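Local structure of ribosome inactivating type 1 protein (Iris hollandica, 3MVG) at residues N70-A75 / G106-L111; T88-Q93 / P99-F104; L222-S225 / T229-I232. The protein belongs to the type 1, single-chain ribosome-inactivating proteins, plant proteins named for putting ribosomes out of action. One frame throughout, in Å; residues are numbered along the deposited sequence. Where two conformers were deposited one is given.

Contact 1. Residues N70-A75 / G106-L111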
ATOM      1  N   ASN A  70       2.460 -22.577   1.593  1.00 10.25           N
ATOM      2  CA  ASN A  70       3.279 -21.507   2.149  1.00 10.36           C
ATOM      3  C   ASN A  70       3.515 -20.332   1.199  1.00 10.16           C
ATOM      4  O   ASN A  70       4.257 -19.402   1.525  1.00 10.58           O
ATOM      5  CB  ASN A  70       4.603 -22.054   2.713  1.00 11.07           C
ATOM      6  CG  ASN A  70       5.510 -22.624   1.645  1.00 11.84           C
ATOM      7  OD1 ASN A  70       5.169 -22.656   0.460  1.00 11.19           O
ATOM      8  ND2 ASN A  70       6.695 -23.069   2.063  1.00 14.07           N
ATOM      9  N   ALA A  71       2.872 -20.380   0.032  1.00 10.29           N
ATOM     10  CA  ALA A  71       2.995 -19.339  -1.008  1.00 10.76           C
ATOM     11  C   ALA A  71       4.419 -19.168  -1.530  1.00 10.91           C
ATOM     12  O   ALA A  71       4.754 -18.124  -2.094  1.00 11.83           O
ATOM     13  CB  ALA A  71       2.435 -17.997  -0.515  1.00 11.48           C
ATOM     14  N   TYR A  72       5.248 -20.196  -1.377  1.00 10.69           N
ATOM     15  CA  TYR A  72       6.672 -20.086  -1.680  1.00 10.78           C
ATOM     16  C   TYR A  72       7.089 -20.905  -2.901  1.00 10.41           C
ATOM     17  O   TYR A  72       6.473 -21.904  -3.253  1.00 10.66           O
ATOM     18  CB  TYR A  72       7.494 -20.525  -0.467  1.00 10.86           C
ATOM     19  CG  TYR A  72       8.845 -19.855  -0.336  1.00 11.24           C
ATOM     20  CD1 TYR A  72      10.025 -20.536  -0.652  1.00 11.12           C
ATOM     21  CD2 TYR A  72       8.940 -18.546   0.123  1.00 10.79           C
ATOM     22  CE1 TYR A  72      11.273 -19.926  -0.500  1.00 11.29           C
ATOM     23  CE2 TYR A  72      10.172 -17.929   0.293  1.00 11.71           C
ATOM     24  CZ  TYR A  72      11.330 -18.624  -0.028  1.00 11.39           C
ATOM     25  OH  TYR A  72      12.549 -17.997   0.127  1.00 12.60           O
ATOM     26  N   VAL A  73       8.172 -20.468  -3.532  1.00 10.10           N
ATOM     27  CA  VAL A  73       8.689 -21.104  -4.744  1.00 10.31           C
ATOM     28  C   VAL A  73       9.350 -22.442  -4.417  1.00 10.11           C
ATOM     29  O   VAL A  73      10.160 -22.508  -3.487  1.00 10.96           O
ATOM     30  CB  VAL A  73       9.702 -20.168  -5.453  1.00 10.13           C
ATOM     31  CG1 VAL A  73      10.353 -20.858  -6.640  1.00 11.02           C
ATOM     32  CG2 VAL A  73       9.022 -18.886  -5.913  1.00 11.62           C
ATOM     33  N   VAL A  74       9.013 -23.487  -5.180  1.00 10.04           N
ATOM     34  CA  VAL A  74       9.646 -24.805  -5.036  1.00 10.74           C
ATOM     35  C   VAL A  74      10.410 -25.242  -6.293  1.00 10.44           C
ATOM     36  O   VAL A  74      11.250 -26.149  -6.241  1.00 10.98           O
ATOM     37  CB  VAL A  74       8.626 -25.919  -4.647  1.00 10.78           C
ATOM     38  CG1 VAL A  74       7.914 -25.573  -3.330  1.00 12.22           C
ATOM     39  CG2 VAL A  74       7.616 -26.177  -5.773  1.00 11.64           C
ATOM     40  N   ALA A  75      10.135 -24.583  -7.416  1.00 10.14           N
ATOM     41  CA  ALA A  75      10.698 -24.967  -8.708  1.00 10.32           C
ATOM     42  C   ALA A  75      10.380 -23.885  -9.712  1.00 10.08           C
ATOM     43  O   ALA A  75       9.568 -22.998  -9.444  1.00 10.33           O
ATOM     44  CB  ALA A  75      10.104 -26.288  -9.165  1.00 10.64           C
ATOM     45  N   GLY A 106      15.510 -23.015  -1.036  1.00 13.16           N
ATOM     46  CA  GLY A 106      14.965 -21.676  -1.177  1.00 12.88           C
ATOM     47  C   GLY A 106      15.100 -20.785   0.044  1.00 12.56           C
ATOM     48  O   GLY A 106      14.567 -19.679   0.048  1.00 12.68           O
ATOM     49  N   SER A 107      15.808 -21.228   1.083  1.00 12.83           N
ATOM     50  CA  SER A 107      16.017 -20.342   2.229  1.00 13.07           C
ATOM     51  C   SER A 107      16.859 -19.145   1.796  1.00 12.81           C
ATOM     52  O   SER A 107      17.704 -19.269   0.910  1.00 12.30           O
ATOM     53  CB  SER A 107      16.682 -21.070   3.397  1.00 13.48           C
ATOM     54  OG  SER A 107      18.060 -21.250   3.145  1.00 15.53           O
ATOM     55  N   TYR A 108      16.637 -17.985   2.405  1.00 12.73           N
ATOM     56  CA  TYR A 108      17.464 -16.836   2.065  1.00 12.80           C
ATOM     57  C   TYR A 108      18.934 -17.074   2.402  1.00 13.06           C
ATOM     58  O   TYR A 108      19.806 -16.585   1.702  1.00 13.11           O
ATOM     59  CB  TYR A 108      16.960 -15.546   2.709  1.00 12.77           C
ATOM     60  CG  TYR A 108      15.676 -15.050   2.096  1.00 12.65           C
ATOM     61  CD1 TYR A 108      15.615 -14.710   0.745  1.00 12.38           C
ATOM     62  CD2 TYR A 108      14.522 -14.920   2.860  1.00 12.94           C
ATOM     63  CE1 TYR A 108      14.439 -14.259   0.164  1.00 13.51           C
ATOM     64  CE2 TYR A 108      13.332 -14.463   2.286  1.00 13.32           C
ATOM     65  CZ  TYR A 108      13.311 -14.133   0.941  1.00 12.60           C
ATOM     66  OH  TYR A 108      12.144 -13.691   0.372  1.00 13.50           O
ATOM     67  N   GLY A 109      19.195 -17.837   3.462  1.00 13.52           N
ATOM     68  CA  GLY A 109      20.569 -18.200   3.822  1.00 13.66           C
ATOM     69  C   GLY A 109      21.247 -18.927   2.674  1.00 13.39           C
ATOM     70  O   GLY A 109      22.353 -18.576   2.270  1.00 13.72           O
ATOM     71  N   ALA A 110      20.582 -19.948   2.149  1.00 13.31           N
ATOM     72  CA  ALA A 110      21.129 -20.712   1.028  1.00 13.21           C
ATOM     73  C   ALA A 110      21.221 -19.857  -0.236  1.00 12.85           C
ATOM     74  O   ALA A 110      22.241 -19.863  -0.927  1.00 12.68           O
ATOM     75  CB  ALA A 110      20.289 -21.936   0.761  1.00 13.83           C
ATOM     76  N   LEU A 111      20.154 -19.123  -0.548  1.00 12.22           N
ATOM     77  CA  LEU A 111      20.150 -18.301  -1.762  1.00 12.03           C
ATOM     78  C   LEU A 111      21.233 -17.235  -1.734  1.00 12.23           C
ATOM     79  O   LEU A 111      21.928 -17.028  -2.730  1.00 12.56           O
ATOM     80  CB  LEU A 111      18.783 -17.650  -1.975  1.00 12.08           C
ATOM     81  CG  LEU A 111      17.623 -18.578  -2.317  1.00 11.89           C
ATOM     82  CD1 LEU A 111      16.308 -17.820  -2.160  1.00 12.43           C
ATOM     83  CD2 LEU A 111      17.757 -19.129  -3.726  1.00 13.08           C
TER
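Tyr72 points its phenol at the loop that leads into helix 108-115 and ends on Gly106. Its OH donates to Gly106 O at 2.6 Å, a short bond that reaches the carbonyl from outside its plane, with a tilt of 23°. The acceptor lies at the edge of the Tyr72 ring and in the ring plane, and ring atom CE1 comes within 3.3 Å of Gly106 O. With no side chain at Gly106, the backbone can receive the ring edge this closely. The torsion of Tyr72 (chi1 -151°) swings CG roughly anti to the backbone N, which carries the ring across from the strand to the helix start.

Tyr108 meets this phenol with a face. Tyr72 OH stands 4.0 Å above the plane of the Tyr108 ring, set toward its rim and nearest to CZ. The Tyr108 hydroxyl bonds to Glu161 of helix 146-164, and Arg119 makes a cation-pi contact with its ring.

Behind Tyr72, Asn70 OD1 accepts from Tyr72 N at 3.1 Å, an Asx turn. The phenol proton of Tyr72 is thus spent on a main-chain carbonyl, which sets the direction of the O-H bond and holds the oxygen over the rim of the Tyr108 ring.

Contact 2. Residues T88-Q93 / P99-F104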
ATOM      1  N   THR A  88      12.971 -30.055  -3.034  1.00 13.98           N
ATOM      2  CA  THR A  88      11.663 -30.267  -3.648  1.00 14.00           C
ATOM      3  C   THR A  88      11.469 -31.722  -4.068  1.00 14.81           C
ATOM      4  O   THR A  88      12.259 -32.243  -4.839  1.00 14.93           O
ATOM      5  CB  THR A  88      11.491 -29.330  -4.845  1.00 13.83           C
ATOM      6  OG1 THR A  88      11.618 -27.989  -4.377  1.00 13.22           O
ATOM      7  CG2 THR A  88      10.138 -29.519  -5.503  1.00 13.61           C
ATOM      8  N   PRO A  89      10.405 -32.379  -3.565  1.00 15.41           N
ATOM      9  CA  PRO A  89      10.179 -33.768  -3.963  1.00 16.06           C
ATOM     10  C   PRO A  89       9.976 -33.921  -5.468  1.00 16.49           C
ATOM     11  O   PRO A  89       9.307 -33.094  -6.108  1.00 16.20           O
ATOM     12  CB  PRO A  89       8.907 -34.140  -3.194  1.00 16.46           C
ATOM     13  CG  PRO A  89       8.946 -33.272  -1.982  1.00 16.71           C
ATOM     14  CD  PRO A  89       9.474 -31.961  -2.501  1.00 15.79           C
ATOM     15  N   ALA A  90      10.592 -34.958  -6.026  1.00 16.73           N
ATOM     16  CA  ALA A  90      10.434 -35.313  -7.429  1.00 17.12           C
ATOM     17  C   ALA A  90       8.977 -35.614  -7.767  1.00 17.33           C
ATOM     18  O   ALA A  90       8.224 -36.130  -6.931  1.00 17.26           O
ATOM     19  CB  ALA A  90      11.307 -36.515  -7.762  1.00 17.33           C
ATOM     20  N   ASN A  91       8.584 -35.303  -8.998  1.00 17.23           N
ATOM     21  CA  ASN A  91       7.217 -35.521  -9.452  1.00 17.52           C
ATOM     22  C   ASN A  91       7.180 -35.516 -10.974  1.00 17.33           C
ATOM     23  O   ASN A  91       7.010 -34.462 -11.581  1.00 17.09           O
ATOM     24  CB  ASN A  91       6.282 -34.438  -8.892  1.00 17.74           C
ATOM     25  CG  ASN A  91       4.811 -34.774  -9.079  1.00 19.00           C
ATOM     26  OD1 ASN A  91       4.452 -35.655  -9.858  1.00 20.54           O
ATOM     27  ND2 ASN A  91       3.951 -34.064  -8.358  1.00 19.61           N
ATOM     28  N   PRO A  92       7.358 -36.693 -11.603  1.00 17.18           N
ATOM     29  CA  PRO A  92       7.380 -36.768 -13.065  1.00 17.78           C
ATOM     30  C   PRO A  92       6.123 -36.195 -13.734  1.00 18.05           C
ATOM     31  O   PRO A  92       6.221 -35.633 -14.828  1.00 18.16           O
ATOM     32  CB  PRO A  92       7.501 -38.270 -13.342  1.00 17.93           C
ATOM     33  CG  PRO A  92       8.129 -38.838 -12.120  1.00 18.12           C
ATOM     34  CD  PRO A  92       7.635 -38.001 -10.976  1.00 17.32           C
ATOM     35  N   GLN A  93       4.968 -36.322 -13.078  1.00 18.25           N
ATOM     36  CA  GLN A  93       3.693 -35.819 -13.614  1.00 18.84           C
ATOM     37  C   GLN A  93       3.664 -34.302 -13.764  1.00 18.85           C
ATOM     38  O   GLN A  93       2.972 -33.774 -14.635  1.00 19.94           O
ATOM     39  CB  GLN A  93       2.517 -36.277 -12.750  1.00 18.99           C
ATOM     40  N   PRO A  99      13.908 -33.309 -14.960  1.00 16.66           N
ATOM     41  CA  PRO A  99      14.141 -31.946 -14.486  1.00 15.93           C
ATOM     42  C   PRO A  99      15.537 -31.855 -13.873  1.00 15.31           C
ATOM     43  O   PRO A  99      16.122 -32.879 -13.494  1.00 15.82           O
ATOM     44  CB  PRO A  99      13.074 -31.769 -13.405  1.00 16.15           C
ATOM     45  CG  PRO A  99      12.890 -33.147 -12.860  1.00 16.67           C
ATOM     46  CD  PRO A  99      13.001 -34.046 -14.055  1.00 16.96           C
ATOM     47  N   HIS A 100      16.076 -30.651 -13.783  1.00 14.10           N
ATOM     48  CA  HIS A 100      17.372 -30.454 -13.169  1.00 13.70           C
ATOM     49  C   HIS A 100      17.220 -30.032 -11.714  1.00 13.53           C
ATOM     50  O   HIS A 100      16.475 -29.088 -11.417  1.00 13.79           O
ATOM     51  CB  HIS A 100      18.166 -29.398 -13.935  1.00 13.53           C
ATOM     52  CG  HIS A 100      19.480 -29.076 -13.302  1.00 13.22           C
ATOM     53  ND1 HIS A 100      20.563 -29.924 -13.370  1.00 14.14           N
ATOM     54  CD2 HIS A 100      19.879 -28.014 -12.565  1.00 13.47           C
ATOM     55  CE1 HIS A 100      21.578 -29.392 -12.713  1.00 13.49           C
ATOM     56  NE2 HIS A 100      21.189 -28.233 -12.212  1.00 13.44           N
ATOM     57  N   ARG A 101      17.928 -30.705 -10.814  1.00 12.85           N
ATOM     58  CA  ARG A 101      17.901 -30.337  -9.413  1.00 12.74           C
ATOM     59  C   ARG A 101      19.053 -29.390  -9.070  1.00 12.75           C
ATOM     60  O   ARG A 101      20.231 -29.710  -9.284  1.00 13.57           O
ATOM     61  CB  ARG A 101      17.921 -31.580  -8.518  1.00 13.08           C
ATOM     62  CG  ARG A 101      17.688 -31.243  -7.051  1.00 13.82           C
ATOM     63  CD  ARG A 101      17.564 -32.485  -6.176  1.00 14.54           C
ATOM     64  NE  ARG A 101      16.397 -33.307  -6.499  1.00 15.07           N
ATOM     65  CZ  ARG A 101      15.146 -33.038  -6.138  1.00 13.91           C
ATOM     66  NH1 ARG A 101      14.859 -31.942  -5.448  1.00 14.98           N
ATOM     67  NH2 ARG A 101      14.170 -33.871  -6.470  1.00 15.37           N
ATOM     68  N   LEU A 102      18.698 -28.226  -8.538  0.50 12.14           N
ATOM     69  CA  LEU A 102      19.660 -27.241  -8.076  0.50 11.96           C
ATOM     70  C   LEU A 102      20.269 -27.691  -6.749  0.50 12.46           C
ATOM     71  O   LEU A 102      19.669 -28.482  -6.018  0.50 12.59           O
ATOM     72  CB  LEU A 102      18.965 -25.889  -7.924  0.50 11.20           C
ATOM     73  CG  LEU A 102      18.328 -25.375  -9.221  0.50  9.80           C
ATOM     74  CD1 LEU A 102      17.231 -24.365  -8.933  0.50  9.43           C
ATOM     75  CD2 LEU A 102      19.402 -24.764 -10.113  0.50  6.80           C
ATOM     76  N   THR A 103      21.455 -27.187  -6.431  0.50 12.84           N
ATOM     77  CA  THR A 103      22.174 -27.668  -5.248  0.50 13.31           C
ATOM     78  C   THR A 103      21.782 -26.950  -3.954  0.50 13.34           C
ATOM     79  O   THR A 103      22.292 -27.279  -2.877  0.50 13.66           O
ATOM     80  CB  THR A 103      23.696 -27.521  -5.417  0.50 13.60           C
ATOM     81  OG1 THR A 103      24.048 -26.136  -5.371  0.50 13.93           O
ATOM     82  CG2 THR A 103      24.160 -28.139  -6.731  0.50 14.03           C
ATOM     83  N   PHE A 104      20.881 -25.976  -4.058  1.00 13.35           N
ATOM     84  CA  PHE A 104      20.461 -25.176  -2.907  1.00 13.51           C
ATOM     85  C   PHE A 104      18.958 -25.207  -2.671  1.00 13.46           C
ATOM     86  O   PHE A 104      18.170 -25.466  -3.590  1.00 13.52           O
ATOM     87  CB  PHE A 104      20.914 -23.719  -3.087  1.00 13.40           C
ATOM     88  CG  PHE A 104      20.484 -23.100  -4.401  1.00 12.95           C
ATOM     89  CD1 PHE A 104      21.284 -23.221  -5.535  1.00 12.93           C
ATOM     90  CD2 PHE A 104      19.273 -22.410  -4.506  1.00 13.07           C
ATOM     91  CE1 PHE A 104      20.888 -22.660  -6.757  1.00 12.37           C
ATOM     92  CE2 PHE A 104      18.874 -21.844  -5.718  1.00 12.52           C
ATOM     93  CZ  PHE A 104      19.686 -21.969  -6.848  1.00 12.69           C
TER
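Arg101 grips a single carbonyl oxygen, Thr88 O, with both terminal nitrogens of its guanidinium. NH1 donates to Thr88 O at 2.7 Å, the straighter bond of the two (152° at the hydrogen). NH2 donates to the same oxygen at 3.0 Å, approaching nearly along the C=O axis. Thr88 O lies close to the guanidinium plane, so the end of the group meets it edge-on. Beside this fork, Ala90 sets its small methyl near the same edge, with CB 4.1 Å from Arg101 NH2. Arginine suits the place because two N-H groups can converge on one backbone acceptor while others remain for further partners: NH1 also makes a weak bond to Ser86 O, and NH2 bonds to a glycerol.

The reach comes from a chain that runs extended through chi1 and chi2 and then bends at chi3 (-64°), which turns the guanidinium roughly at right angles to the extended part, across to the loop at Thr88. Farther along that loop, Asn91 occupies the N-cap of helix 92-95, its OD1 accepting weakly from Gln93 N.

Backbone bonds of His100 and Leu102 to strand 81-84 anchor the base of Arg101, whose side chain also lies against Leu84. The contact therefore fastens the outgoing loop to the returning strand of a beta-alpha-beta crossover: strand 81-84 leads into helix 92-95, and strand 100-101 comes back parallel at one margin of the six-stranded mixed sheet.

Contact 3. Residues L222-S225 / T229-I232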
ATOM      1  N   LEU A 222       9.251  -6.162  15.941  1.00 14.89           N
ATOM      2  CA  LEU A 222       9.782  -6.040  14.584  1.00 15.13           C
ATOM      3  C   LEU A 222      10.742  -4.873  14.480  1.00 15.65           C
ATOM      4  O   LEU A 222      10.481  -3.796  15.009  1.00 15.62           O
ATOM      5  CB  LEU A 222       8.651  -5.824  13.573  1.00 15.34           C
ATOM      6  CG  LEU A 222       7.620  -6.932  13.362  1.00 14.30           C
ATOM      7  CD1 LEU A 222       6.542  -6.435  12.415  1.00 15.07           C
ATOM      8  CD2 LEU A 222       8.259  -8.197  12.818  1.00 15.85           C
ATOM      9  N   GLN A 223      11.848  -5.090  13.780  1.00 16.08           N
ATOM     10  CA  GLN A 223      12.734  -3.992  13.418  1.00 17.63           C
ATOM     11  C   GLN A 223      12.078  -3.131  12.357  1.00 18.00           C
ATOM     12  O   GLN A 223      11.491  -3.652  11.405  1.00 18.41           O
ATOM     13  CB  GLN A 223      14.053  -4.520  12.858  1.00 18.14           C
ATOM     14  CG  GLN A 223      14.814  -5.428  13.797  1.00 19.64           C
ATOM     15  CD  GLN A 223      15.360  -4.720  15.027  1.00 20.91           C
ATOM     16  OE1 GLN A 223      15.765  -3.552  14.977  1.00 22.75           O
ATOM     17  NE2 GLN A 223      15.385  -5.432  16.140  1.00 21.59           N
ATOM     18  N   VAL A 224      12.166  -1.816  12.514  1.00 18.48           N
ATOM     19  CA  VAL A 224      11.829  -0.913  11.416  1.00 19.69           C
ATOM     20  C   VAL A 224      13.106  -0.326  10.815  1.00 19.90           C
ATOM     21  O   VAL A 224      13.086   0.236   9.723  1.00 20.64           O
ATOM     22  CB  VAL A 224      10.818   0.192  11.819  1.00 19.82           C
ATOM     23  CG1 VAL A 224       9.480  -0.432  12.206  1.00 20.57           C
ATOM     24  CG2 VAL A 224      11.353   1.061  12.944  1.00 21.14           C
ATOM     25  N   SER A 225      14.207  -0.474  11.551  1.00 20.10           N
ATOM     26  CA  SER A 225      15.546  -0.053  11.141  1.00 20.29           C
ATOM     27  C   SER A 225      16.529  -0.829  12.012  1.00 20.55           C
ATOM     28  O   SER A 225      16.114  -1.650  12.828  1.00 20.29           O
ATOM     29  CB  SER A 225      15.725   1.448  11.358  1.00 20.31           C
ATOM     30  OG  SER A 225      15.605   1.763  12.735  1.00 20.31           O
ATOM     31  N   THR A 229      12.527  -0.127  16.675  1.00 17.13           N
ATOM     32  CA  THR A 229      11.608  -1.257  16.665  1.00 16.64           C
ATOM     33  C   THR A 229      10.179  -0.812  16.932  1.00 16.08           C
ATOM     34  O   THR A 229       9.932   0.284  17.450  1.00 16.09           O
ATOM     35  CB  THR A 229      11.980  -2.289  17.751  1.00 16.55           C
ATOM     36  OG1 THR A 229      12.117  -1.625  19.014  1.00 17.63           O
ATOM     37  CG2 THR A 229      13.272  -3.015  17.411  1.00 17.69           C
ATOM     38  N   VAL A 230       9.236  -1.670  16.548  1.00 15.48           N
ATOM     39  CA  VAL A 230       7.850  -1.551  16.978  1.00 15.24           C
ATOM     40  C   VAL A 230       7.388  -2.922  17.482  1.00 14.61           C
ATOM     41  O   VAL A 230       8.044  -3.940  17.253  1.00 14.93           O
ATOM     42  CB  VAL A 230       6.922  -1.046  15.841  1.00 15.29           C
ATOM     43  CG1 VAL A 230       7.342   0.341  15.346  1.00 15.69           C
ATOM     44  CG2 VAL A 230       6.859  -2.055  14.690  1.00 15.90           C
ATOM     45  N   VAL A 231       6.253  -2.944  18.170  1.00 14.52           N
ATOM     46  CA  VAL A 231       5.704  -4.197  18.665  1.00 14.36           C
ATOM     47  C   VAL A 231       4.293  -4.369  18.119  1.00 14.34           C
ATOM     48  O   VAL A 231       3.466  -3.458  18.202  1.00 14.85           O
ATOM     49  CB  VAL A 231       5.699  -4.254  20.212  1.00 14.25           C
ATOM     50  CG1 VAL A 231       5.068  -5.559  20.703  1.00 15.11           C
ATOM     51  CG2 VAL A 231       7.120  -4.086  20.761  1.00 15.46           C
ATOM     52  N   ILE A 232       4.042  -5.541  17.542  1.00 14.06           N
ATOM     53  CA  ILE A 232       2.719  -5.902  17.031  1.00 14.34           C
ATOM     54  C   ILE A 232       2.031  -6.783  18.072  1.00 14.56           C
ATOM     55  O   ILE A 232       2.503  -7.874  18.368  1.00 14.86           O
ATOM     56  CB  ILE A 232       2.823  -6.666  15.681  1.00 14.22           C
ATOM     57  CG1 ILE A 232       3.779  -5.961  14.701  1.00 15.13           C
ATOM     58  CG2 ILE A 232       1.433  -6.897  15.074  1.00 14.11           C
ATOM     59  CD1 ILE A 232       3.420  -4.524  14.345  1.00 16.30           C
TER
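Gln223 and Thr229 lie side by side, and the Thr229 methyl CG2 sits over one face of the flat Gln223 amide, 3.6 Å from Gln223 CD and offset toward the outer end of the group. The pair is antiparallel and non-hydrogen-bonded, its CA atoms 4.4 Å apart. Next along the ladder, two backbone bonds join Leu222 and Val230, the hydrogen-bonded pair: Leu222 N reaches Val230 O at 2.8 Å, and Val230 N returns to Leu222 O at 2.9 Å. The same Leu222 O takes a CA-H...O contact from Thr229 CA at 3.2 Å.

The face carrying Leu222 and Val230 is apolar. Leu222 CD1 packs on Ile232 CG1 at 3.6 Å, the two side chains crossing obliquely, while Val224 meets Val230 at about a right angle, CG1 to CG1 at 3.9 Å. A chi1 of -61° presents both methyls of Val230 to Val224 CG1. Branched residues suit this strand, since they fill such a face without needing long chains; Phe241 covers Val230 and Ile232 from beyond.

At the turn, Thr229 N bonds to Gln228 of the second subunit, and Val230 of that subunit packs on Val224. A hydrogen-bonded pair followed by a non-hydrogen-bonded one, leading to a short connection, marks an antiparallel beta hairpin, here strands 215-223 and 229-234, the small sheet found toward the C-terminus of ribosome-inactivating proteins.

Contacts 1 and 2 are neighbours, their centres 13 Å apart, with contact 2 nested inside the loop that contact 1 closes. They share the six-stranded sheet and touch directly: Val74 O and Thr88 OG1 lie 2.6 Å apart, a probable hydrogen bond, and Leu111 CD2 packs on Phe104 CE2 at 3.5 Å. The strand of contact 2 leads on to the helix of contact 1. Contact 3 belongs to the separate hairpin sheet, with centres about 24 Å from contact 1 and about 37 Å from contact 2, across the chain's centre from the latter. Glycerol, probably from crystallisation, lies near all three, while the second subunit reaches contact 3 alone.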